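Local structure of VP35 (Myotis lucifugus, 6DKU) at residues V37-F51 / A64-C78. The protein is a bat genome-encoded homolog of filoviral VP35, here its interferon inhibitory domain, and probably antagonises innate immune signalling as the viral proteins do. The protein carries 1 engineered substitution. Sequence-based numbering, arbitrary orientation.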
ATOM      1  N   VAL A  37       6.166  -0.288  -4.852  1.00 67.77           N
ATOM      2  CA  VAL A  37       7.397  -0.718  -4.186  1.00 62.87           C
ATOM      3  C   VAL A  37       7.995  -1.987  -4.801  1.00 56.14           C
ATOM      4  O   VAL A  37       9.154  -2.328  -4.503  1.00 57.83           O
ATOM      5  CB  VAL A  37       7.116  -0.891  -2.678  1.00 50.29           C
ATOM      6  CG1 VAL A  37       6.542  -2.269  -2.387  1.00 52.23           C
ATOM      7  CG2 VAL A  37       8.349  -0.574  -1.845  1.00 66.29           C
ATOM      8  N   SER A  38       7.253  -2.679  -5.663  1.00 56.43           N
ATOM      9  CA  SER A  38       7.750  -3.853  -6.369  1.00 66.87           C
ATOM     10  C   SER A  38       8.839  -3.480  -7.378  1.00 62.50           C
ATOM     11  O   SER A  38       8.870  -2.371  -7.917  1.00 76.97           O
ATOM     12  CB  SER A  38       6.600  -4.562  -7.090  1.00 70.39           C
ATOM     13  OG  SER A  38       5.774  -3.642  -7.781  1.00 82.78           O
ATOM     14  N   ARG A  39       9.724  -4.439  -7.650  1.00 53.26           N
ATOM     15  CA  ARG A  39      10.892  -4.199  -8.487  1.00 61.09           C
ATOM     16  C   ARG A  39      10.684  -4.596  -9.944  1.00 66.67           C
ATOM     17  O   ARG A  39      11.407  -4.094 -10.816  1.00 66.88           O
ATOM     18  CB  ARG A  39      12.110  -4.948  -7.911  1.00 71.57           C
ATOM     19  CG  ARG A  39      12.051  -5.126  -6.390  1.00 70.15           C
ATOM     20  CD  ARG A  39      13.308  -5.747  -5.767  1.00 78.52           C
ATOM     21  NE  ARG A  39      13.501  -7.172  -6.054  1.00 81.29           N
ATOM     22  CZ  ARG A  39      12.792  -8.166  -5.518  1.00 74.78           C
ATOM     23  NH1 ARG A  39      11.812  -7.914  -4.672  1.00 68.39           N
ATOM     24  NH2 ARG A  39      13.051  -9.420  -5.847  1.00 83.29           N
ATOM     25  N   ASP A  40       9.722  -5.467 -10.225  1.00 49.58           N
ATOM     26  CA  ASP A  40       9.423  -5.928 -11.579  1.00 60.57           C
ATOM     27  C   ASP A  40       8.096  -6.686 -11.526  1.00 58.41           C
ATOM     28  O   ASP A  40       7.418  -6.707 -10.491  1.00 56.06           O
ATOM     29  CB  ASP A  40      10.564  -6.778 -12.147  1.00 64.30           C
ATOM     30  CG  ASP A  40      10.715  -8.130 -11.447  1.00 82.89           C
ATOM     31  OD1 ASP A  40      10.206  -8.313 -10.317  1.00 81.11           O
ATOM     32  OD2 ASP A  40      11.360  -9.021 -12.042  1.00 92.33           O
ATOM     33  N   SER A  41       7.734  -7.320 -12.649  1.00 54.01           N
ATOM     34  CA  SER A  41       6.455  -8.021 -12.745  1.00 57.31           C
ATOM     35  C   SER A  41       6.389  -9.229 -11.817  1.00 64.18           C
ATOM     36  O   SER A  41       5.298  -9.612 -11.373  1.00 75.52           O
ATOM     37  CB  SER A  41       6.202  -8.444 -14.194  1.00 64.24           C
ATOM     38  OG  SER A  41       6.900  -9.633 -14.519  1.00 72.94           O
ATOM     39  N   HIS A  42       7.538  -9.830 -11.501  1.00 64.28           N
ATOM     40  CA  HIS A  42       7.549 -11.006 -10.641  1.00 56.42           C
ATOM     41  C   HIS A  42       7.000 -10.689  -9.252  1.00 60.03           C
ATOM     42  O   HIS A  42       6.180 -11.440  -8.713  1.00 61.56           O
ATOM     43  CB  HIS A  42       8.960 -11.572 -10.550  1.00 74.44           C
ATOM     44  CG  HIS A  42       9.059 -12.776  -9.670  1.00 99.28           C
ATOM     45  ND1 HIS A  42       8.544 -14.004 -10.029  1.00102.11           N
ATOM     46  CD2 HIS A  42       9.591 -12.937  -8.435  1.00103.54           C
ATOM     47  CE1 HIS A  42       8.770 -14.873  -9.060  1.00103.94           C
ATOM     48  NE2 HIS A  42       9.403 -14.251  -8.081  1.00104.30           N
ATOM     49  N   ASP A  43       7.439  -9.579  -8.650  1.00 67.03           N
ATOM     50  CA  ASP A  43       6.917  -9.209  -7.336  1.00 66.93           C
ATOM     51  C   ASP A  43       5.410  -8.968  -7.392  1.00 69.77           C
ATOM     52  O   ASP A  43       4.668  -9.402  -6.500  1.00 66.53           O
ATOM     53  CB  ASP A  43       7.635  -7.967  -6.806  1.00 51.27           C
ATOM     54  CG  ASP A  43       9.108  -8.202  -6.566  1.00 64.75           C
ATOM     55  OD1 ASP A  43       9.522  -9.372  -6.421  1.00 71.97           O
ATOM     56  OD2 ASP A  43       9.857  -7.207  -6.523  1.00 63.90           O
ATOM     57  N   LEU A  44       4.942  -8.281  -8.438  1.00 56.03           N
ATOM     58  CA  LEU A  44       3.508  -8.066  -8.593  1.00 52.41           C
ATOM     59  C   LEU A  44       2.747  -9.384  -8.683  1.00 49.40           C
ATOM     60  O   LEU A  44       1.664  -9.512  -8.107  1.00 61.11           O
ATOM     61  CB  LEU A  44       3.219  -7.186  -9.810  1.00 49.92           C
ATOM     62  CG  LEU A  44       3.649  -5.717  -9.757  1.00 47.28           C
ATOM     63  CD1 LEU A  44       3.313  -5.029 -11.061  1.00 39.67           C
ATOM     64  CD2 LEU A  44       2.956  -5.013  -8.612  1.00 36.51           C
ATOM     65  N   GLN A  45       3.288 -10.388  -9.376  1.00 51.18           N
ATOM     66  CA  GLN A  45       2.513 -11.624  -9.459  1.00 65.25           C
ATOM     67  C   GLN A  45       2.665 -12.475  -8.193  1.00 69.10           C
ATOM     68  O   GLN A  45       1.791 -13.294  -7.888  1.00 52.10           O
ATOM     69  CB  GLN A  45       2.860 -12.388 -10.733  1.00 46.71           C
ATOM     70  CG  GLN A  45       2.070 -13.671 -10.900  1.00 52.92           C
ATOM     71  CD  GLN A  45       0.760 -13.423 -11.625  1.00 72.81           C
ATOM     72  OE1 GLN A  45       0.740 -12.831 -12.703  1.00 69.49           O
ATOM     73  NE2 GLN A  45      -0.354 -13.822 -10.998  1.00 73.64           N
ATOM     74  N   VAL A  46       3.724 -12.265  -7.416  1.00 54.41           N
ATOM     75  CA  VAL A  46       3.759 -12.843  -6.083  1.00 51.35           C
ATOM     76  C   VAL A  46       2.630 -12.255  -5.238  1.00 60.98           C
ATOM     77  O   VAL A  46       1.807 -12.984  -4.666  1.00 66.39           O
ATOM     78  CB  VAL A  46       5.144 -12.627  -5.445  1.00 55.26           C
ATOM     79  CG1 VAL A  46       5.077 -12.912  -3.953  1.00 65.50           C
ATOM     80  CG2 VAL A  46       6.184 -13.504  -6.123  1.00 49.46           C
ATOM     81  N   ALA A  47       2.564 -10.923  -5.171  1.00 46.95           N
ATOM     82  CA  ALA A  47       1.517 -10.266  -4.401  1.00 46.33           C
ATOM     83  C   ALA A  47       0.130 -10.678  -4.883  1.00 61.90           C
ATOM     84  O   ALA A  47      -0.775 -10.917  -4.073  1.00 66.01           O
ATOM     85  CB  ALA A  47       1.702  -8.754  -4.488  1.00 39.00           C
ATOM     86  N   MET A  48      -0.052 -10.778  -6.201  1.00 58.26           N
ATOM     87  CA  MET A  48      -1.355 -11.113  -6.760  1.00 48.96           C
ATOM     88  C   MET A  48      -1.726 -12.561  -6.467  1.00 57.15           C
ATOM     89  O   MET A  48      -2.870 -12.861  -6.102  1.00 62.86           O
ATOM     90  CB  MET A  48      -1.350 -10.860  -8.261  1.00 51.66           C
ATOM     91  CG  MET A  48      -2.583 -11.365  -8.967  1.00 59.95           C
ATOM     92  SD  MET A  48      -3.885 -10.127  -8.945  1.00 68.76           S
ATOM     93  CE  MET A  48      -3.069  -8.766  -9.778  1.00 51.94           C
ATOM     94  N   ASP A  49      -0.775 -13.478  -6.639  1.00 51.60           N
ATOM     95  CA  ASP A  49      -1.034 -14.876  -6.322  1.00 64.65           C
ATOM     96  C   ASP A  49      -1.421 -15.040  -4.857  1.00 65.72           C
ATOM     97  O   ASP A  49      -2.342 -15.800  -4.533  1.00 56.86           O
ATOM     98  CB  ASP A  49       0.194 -15.722  -6.657  1.00 69.76           C
ATOM     99  CG  ASP A  49       0.390 -15.908  -8.156  1.00 70.94           C
ATOM    100  OD1 ASP A  49      -0.593 -15.732  -8.914  1.00 63.81           O
ATOM    101  OD2 ASP A  49       1.529 -16.234  -8.568  1.00 63.55           O
ATOM    102  N   HIS A  50      -0.741 -14.319  -3.960  1.00 61.20           N
ATOM    103  CA  HIS A  50      -1.078 -14.394  -2.541  1.00 50.48           C
ATOM    104  C   HIS A  50      -2.469 -13.828  -2.270  1.00 52.91           C
ATOM    105  O   HIS A  50      -3.251 -14.415  -1.512  1.00 54.05           O
ATOM    106  CB  HIS A  50      -0.020 -13.655  -1.721  1.00 47.03           C
ATOM    107  CG  HIS A  50      -0.315 -13.606  -0.253  1.00 65.19           C
ATOM    108  ND1 HIS A  50       0.133 -14.565   0.630  1.00 64.51           N
ATOM    109  CD2 HIS A  50      -1.017 -12.713   0.485  1.00 60.29           C
ATOM    110  CE1 HIS A  50      -0.276 -14.263   1.849  1.00 65.09           C
ATOM    111  NE2 HIS A  50      -0.978 -13.146   1.788  1.00 65.54           N
ATOM    112  N   PHE A  51      -2.784 -12.680  -2.876  1.00 51.69           N
ATOM    113  CA  PHE A  51      -4.110 -12.082  -2.755  1.00 40.92           C
ATOM    114  C   PHE A  51      -5.197 -13.065  -3.174  1.00 47.40           C
ATOM    115  O   PHE A  51      -6.170 -13.292  -2.440  1.00 55.44           O
ATOM    116  CB  PHE A  51      -4.159 -10.816  -3.609  1.00 48.45           C
ATOM    117  CG  PHE A  51      -5.493 -10.128  -3.624  1.00 57.26           C
ATOM    118  CD1 PHE A  51      -5.885  -9.326  -2.564  1.00 51.67           C
ATOM    119  CD2 PHE A  51      -6.338 -10.249  -4.716  1.00 51.51           C
ATOM    120  CE1 PHE A  51      -7.099  -8.678  -2.578  1.00 42.70           C
ATOM    121  CE2 PHE A  51      -7.556  -9.601  -4.740  1.00 43.19           C
ATOM    122  CZ  PHE A  51      -7.939  -8.816  -3.669  1.00 55.22           C
ATOM    123  N   ALA A  64      -6.932  -9.692   2.814  1.00 53.07           N
ATOM    124  CA  ALA A  64      -5.934 -10.201   1.876  1.00 53.81           C
ATOM    125  C   ALA A  64      -4.856  -9.164   1.598  1.00 47.56           C
ATOM    126  O   ALA A  64      -3.657  -9.482   1.611  1.00 54.46           O
ATOM    127  CB  ALA A  64      -6.612 -10.627   0.573  1.00 46.73           C
ATOM    128  N   ILE A  65      -5.270  -7.916   1.345  1.00 46.27           N
ATOM    129  CA  ILE A  65      -4.321  -6.831   1.094  1.00 46.61           C
ATOM    130  C   ILE A  65      -3.350  -6.687   2.260  1.00 54.49           C
ATOM    131  O   ILE A  65      -2.131  -6.627   2.065  1.00 68.57           O
ATOM    132  CB  ILE A  65      -5.075  -5.519   0.822  1.00 44.15           C
ATOM    133  CG1 ILE A  65      -5.755  -5.571  -0.543  1.00 40.20           C
ATOM    134  CG2 ILE A  65      -4.143  -4.330   0.917  1.00 39.42           C
ATOM    135  CD1 ILE A  65      -6.867  -4.546  -0.675  1.00 46.77           C
ATOM    136  N   ILE A  66      -3.871  -6.640   3.493  1.00 51.92           N
ATOM    137  CA  ILE A  66      -2.970  -6.578   4.649  1.00 53.09           C
ATOM    138  C   ILE A  66      -2.085  -7.824   4.715  1.00 54.16           C
ATOM    139  O   ILE A  66      -0.908  -7.766   5.121  1.00 59.35           O
ATOM    140  CB  ILE A  66      -3.798  -6.384   5.939  1.00 46.27           C
ATOM    141  CG1 ILE A  66      -4.318  -4.942   6.034  1.00 45.08           C
ATOM    142  CG2 ILE A  66      -2.981  -6.736   7.167  1.00 44.35           C
ATOM    143  CD1 ILE A  66      -5.236  -4.684   7.220  1.00 39.69           C
ATOM    144  N   SER A  67      -2.625  -8.959   4.277  1.00 56.26           N
ATOM    145  CA  SER A  67      -1.927 -10.230   4.364  1.00 47.70           C
ATOM    146  C   SER A  67      -0.713 -10.251   3.455  1.00 58.46           C
ATOM    147  O   SER A  67       0.253 -10.964   3.746  1.00 64.07           O
ATOM    148  CB  SER A  67      -2.884 -11.373   4.015  1.00 58.36           C
ATOM    149  OG  SER A  67      -2.199 -12.602   3.834  1.00 71.37           O
ATOM    150  N   ILE A  68      -0.736  -9.490   2.355  1.00 59.85           N
ATOM    151  CA  ILE A  68       0.467  -9.387   1.529  1.00 57.22           C
ATOM    152  C   ILE A  68       1.587  -8.719   2.312  1.00 62.09           C
ATOM    153  O   ILE A  68       2.734  -9.180   2.298  1.00 71.09           O
ATOM    154  CB  ILE A  68       0.186  -8.645   0.207  1.00 51.65           C
ATOM    155  CG1 ILE A  68      -1.071  -9.158  -0.516  1.00 42.71           C
ATOM    156  CG2 ILE A  68       1.401  -8.695  -0.710  1.00 64.48           C
ATOM    157  CD1 ILE A  68      -1.518  -8.163  -1.612  1.00 34.32           C
ATOM    158  N   THR A  69       1.271  -7.617   2.996  1.00 53.81           N
ATOM    159  CA  THR A  69       2.285  -6.956   3.817  1.00 55.96           C
ATOM    160  C   THR A  69       2.781  -7.859   4.943  1.00 62.27           C
ATOM    161  O   THR A  69       3.905  -7.686   5.438  1.00 55.28           O
ATOM    162  CB  THR A  69       1.744  -5.652   4.405  1.00 46.65           C
ATOM    163  OG1 THR A  69       0.715  -5.969   5.340  1.00 58.01           O
ATOM    164  CG2 THR A  69       1.172  -4.782   3.305  1.00 46.09           C
ATOM    165  N   GLN A  70       1.971  -8.828   5.361  1.00 66.68           N
ATOM    166  CA  GLN A  70       2.414  -9.662   6.476  1.00 65.71           C
ATOM    167  C   GLN A  70       3.151 -10.931   6.048  1.00 72.58           C
ATOM    168  O   GLN A  70       4.156 -11.297   6.666  1.00 88.85           O
ATOM    169  CB  GLN A  70       1.218 -10.027   7.357  1.00 58.34           C
ATOM    170  CG  GLN A  70       0.678  -8.839   8.138  1.00 52.65           C
ATOM    171  CD  GLN A  70       1.786  -8.001   8.731  1.00 54.20           C
ATOM    172  OE1 GLN A  70       2.514  -8.453   9.612  1.00 62.15           O
ATOM    173  NE2 GLN A  70       1.930  -6.778   8.239  1.00 43.91           N
ATOM    174  N   ARG A  71       2.688 -11.609   5.000  1.00 75.44           N
ATOM    175  CA  ARG A  71       3.152 -12.949   4.670  1.00 77.51           C
ATOM    176  C   ARG A  71       4.105 -13.020   3.484  1.00 75.03           C
ATOM    177  O   ARG A  71       4.953 -13.912   3.453  1.00 84.90           O
ATOM    178  CB  ARG A  71       1.953 -13.862   4.399  1.00 79.73           C
ATOM    179  CG  ARG A  71       1.206 -14.285   5.650  1.00 86.76           C
ATOM    180  CD  ARG A  71       0.640 -15.676   5.467  1.00105.79           C
ATOM    181  NE  ARG A  71      -0.815 -15.683   5.581  1.00120.07           N
ATOM    182  CZ  ARG A  71      -1.578 -16.744   5.333  1.00122.30           C
ATOM    183  NH1 ARG A  71      -2.897 -16.664   5.466  1.00117.64           N
ATOM    184  NH2 ARG A  71      -1.021 -17.885   4.946  1.00123.52           N
ATOM    185  N   CYS A  72       3.989 -12.124   2.506  1.00 75.64           N
ATOM    186  CA  CYS A  72       4.926 -12.092   1.389  1.00 68.98           C
ATOM    187  C   CYS A  72       6.208 -11.414   1.849  1.00 83.68           C
ATOM    188  O   CYS A  72       6.197 -10.230   2.207  1.00 82.87           O
ATOM    189  CB  CYS A  72       4.316 -11.366   0.195  1.00 73.18           C
ATOM    190  SG  CYS A  72       3.060 -12.343  -0.677  1.00 85.98           S
ATOM    191  N   GLU A  73       7.315 -12.163   1.822  1.00 93.77           N
ATOM    192  CA  GLU A  73       8.508 -11.759   2.558  1.00 98.98           C
ATOM    193  C   GLU A  73       9.140 -10.489   2.000  1.00 95.89           C
ATOM    194  O   GLU A  73       9.674  -9.681   2.771  1.00 92.53           O
ATOM    195  CB  GLU A  73       9.526 -12.898   2.570  1.00112.71           C
ATOM    196  CG  GLU A  73      10.508 -12.814   3.726  1.00125.75           C
ATOM    197  CD  GLU A  73       9.840 -12.412   5.038  1.00133.73           C
ATOM    198  OE1 GLU A  73       8.828 -13.037   5.431  1.00132.40           O
ATOM    199  OE2 GLU A  73      10.329 -11.455   5.673  1.00137.27           O
ATOM    200  N   TYR A  74       9.097 -10.284   0.682  1.00 92.06           N
ATOM    201  CA  TYR A  74       9.683  -9.070   0.126  1.00 71.94           C
ATOM    202  C   TYR A  74       8.932  -7.830   0.605  1.00 77.19           C
ATOM    203  O   TYR A  74       9.506  -6.957   1.264  1.00 82.83           O
ATOM    204  CB  TYR A  74       9.704  -9.122  -1.399  1.00 63.44           C
ATOM    205  CG  TYR A  74      10.111  -7.788  -1.970  1.00 60.67           C
ATOM    206  CD1 TYR A  74      11.383  -7.273  -1.746  1.00 62.68           C
ATOM    207  CD2 TYR A  74       9.202  -7.007  -2.664  1.00 63.53           C
ATOM    208  CE1 TYR A  74      11.754  -6.035  -2.246  1.00 69.94           C
ATOM    209  CE2 TYR A  74       9.557  -5.772  -3.164  1.00 76.19           C
ATOM    210  CZ  TYR A  74      10.832  -5.287  -2.954  1.00 80.33           C
ATOM    211  OH  TYR A  74      11.172  -4.048  -3.459  1.00 82.39           O
ATOM    212  N   PHE A  75       7.635  -7.739   0.283  1.00 70.08           N
ATOM    213  CA  PHE A  75       6.843  -6.583   0.696  1.00 62.44           C
ATOM    214  C   PHE A  75       6.842  -6.409   2.204  1.00 63.65           C
ATOM    215  O   PHE A  75       6.754  -5.280   2.697  1.00 69.35           O
ATOM    216  CB  PHE A  75       5.410  -6.713   0.186  1.00 53.05           C
ATOM    217  CG  PHE A  75       5.318  -6.767  -1.301  1.00 59.73           C
ATOM    218  CD1 PHE A  75       5.393  -5.608  -2.051  1.00 41.52           C
ATOM    219  CD2 PHE A  75       5.190  -7.985  -1.952  1.00 62.39           C
ATOM    220  CE1 PHE A  75       5.318  -5.659  -3.420  1.00 57.74           C
ATOM    221  CE2 PHE A  75       5.117  -8.047  -3.321  1.00 54.07           C
ATOM    222  CZ  PHE A  75       5.178  -6.881  -4.060  1.00 69.08           C
ATOM    223  N   ARG A  76       6.940  -7.510   2.948  1.00 67.77           N
ATOM    224  CA  ARG A  76       6.983  -7.426   4.402  1.00 70.52           C
ATOM    225  C   ARG A  76       8.126  -6.527   4.866  1.00 73.35           C
ATOM    226  O   ARG A  76       7.930  -5.640   5.701  1.00 77.12           O
ATOM    227  CB  ARG A  76       7.108  -8.834   4.985  1.00 78.78           C
ATOM    228  CG  ARG A  76       7.058  -8.930   6.498  1.00 78.00           C
ATOM    229  CD  ARG A  76       7.566 -10.299   6.943  1.00 80.40           C
ATOM    230  NE  ARG A  76       7.934 -10.324   8.354  1.00107.24           N
ATOM    231  CZ  ARG A  76       9.012  -9.730   8.861  1.00123.51           C
ATOM    232  NH1 ARG A  76       9.835  -9.048   8.074  1.00125.52           N
ATOM    233  NH2 ARG A  76       9.269  -9.811  10.161  1.00128.42           N
ATOM    234  N   ASN A  77       9.322  -6.719   4.304  1.00 79.05           N
ATOM    235  CA  ASN A  77      10.516  -5.988   4.713  1.00 72.46           C
ATOM    236  C   ASN A  77      10.767  -4.728   3.895  1.00 67.84           C
ATOM    237  O   ASN A  77      11.914  -4.280   3.804  1.00 87.71           O
ATOM    238  CB  ASN A  77      11.743  -6.892   4.617  1.00 68.62           C
ATOM    239  CG  ASN A  77      11.747  -7.958   5.663  1.00 79.81           C
ATOM    240  OD1 ASN A  77      11.254  -7.743   6.768  1.00 89.72           O
ATOM    241  ND2 ASN A  77      12.304  -9.119   5.334  1.00 90.99           N
ATOM    242  N   CYS A  78       9.747  -4.151   3.293  1.00 62.54           N
ATOM    243  CA  CYS A  78       9.950  -3.097   2.318  1.00 63.30           C
ATOM    244  C   CYS A  78       9.684  -1.744   2.957  1.00 65.48           C
ATOM    245  O   CYS A  78       8.739  -1.583   3.737  1.00 64.89           O
ATOM    246  CB  CYS A  78       9.037  -3.311   1.111  1.00 75.91           C
ATOM    247  SG  CYS A  78       9.735  -2.843  -0.470  1.00 88.54           S
TER
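Tyr74 OH donates a hydrogen bond of 2.8 Å to the backbone oxygen Val37 O, which lies in the plane of the phenol ring at its edge. Arg39 lies over one face of its ring in a cation-pi contact, CZ 4.2 Å from the ring centroid and the guanidinium plane inclined 65° to the ring. Asp43 OD2 ties this corner together: it accepts from Arg39 N at 3.0 Å, on the anti side of the carboxylate, and pairs by charge alone with Arg39 NH1, out of the guanidinium plane. Asp40, the N-cap of helix 41-56, accepts weakly from His42 N and Asp43 N.

Deeper in, the edge of the Phe75 ring meets Val37 CG1 (3.5 Å from CD1), Ser38 CB and Asp43 O, while Ala47 CB approaches its CE2 obliquely at 3.7 Å. Ala47 CB also touches Ile68 CG2, and Phe12 of helix 9-18 packs on the same alanine. Farther along, the imidazole of His50, its CG trans to the backbone N (chi1 177°), enters as a knob among Ala64, Ser67, Ile68 and Arg71. Its NE2 donates to Ser67 OG, though the modelled separation is too short to be trusted in detail; Glu54 is a further partner of that hydroxyl and forms a salt bridge with Arg71. Cys72 SG sits obliquely against the ring, 4.1 Å from its centroid. Phe51 closes the far end, CD1 3.5 Å from Ala64 CB.

The axes of the helical segments 41-51 and 64-71 approach to 9.2 Å, their N-to-C directions 125° apart, with His50 as a single knob in the hole of the facing helix, within the helical bundle that, beside a small beta-sheet subdomain, makes up the VP35 interferon inhibitory domain fold.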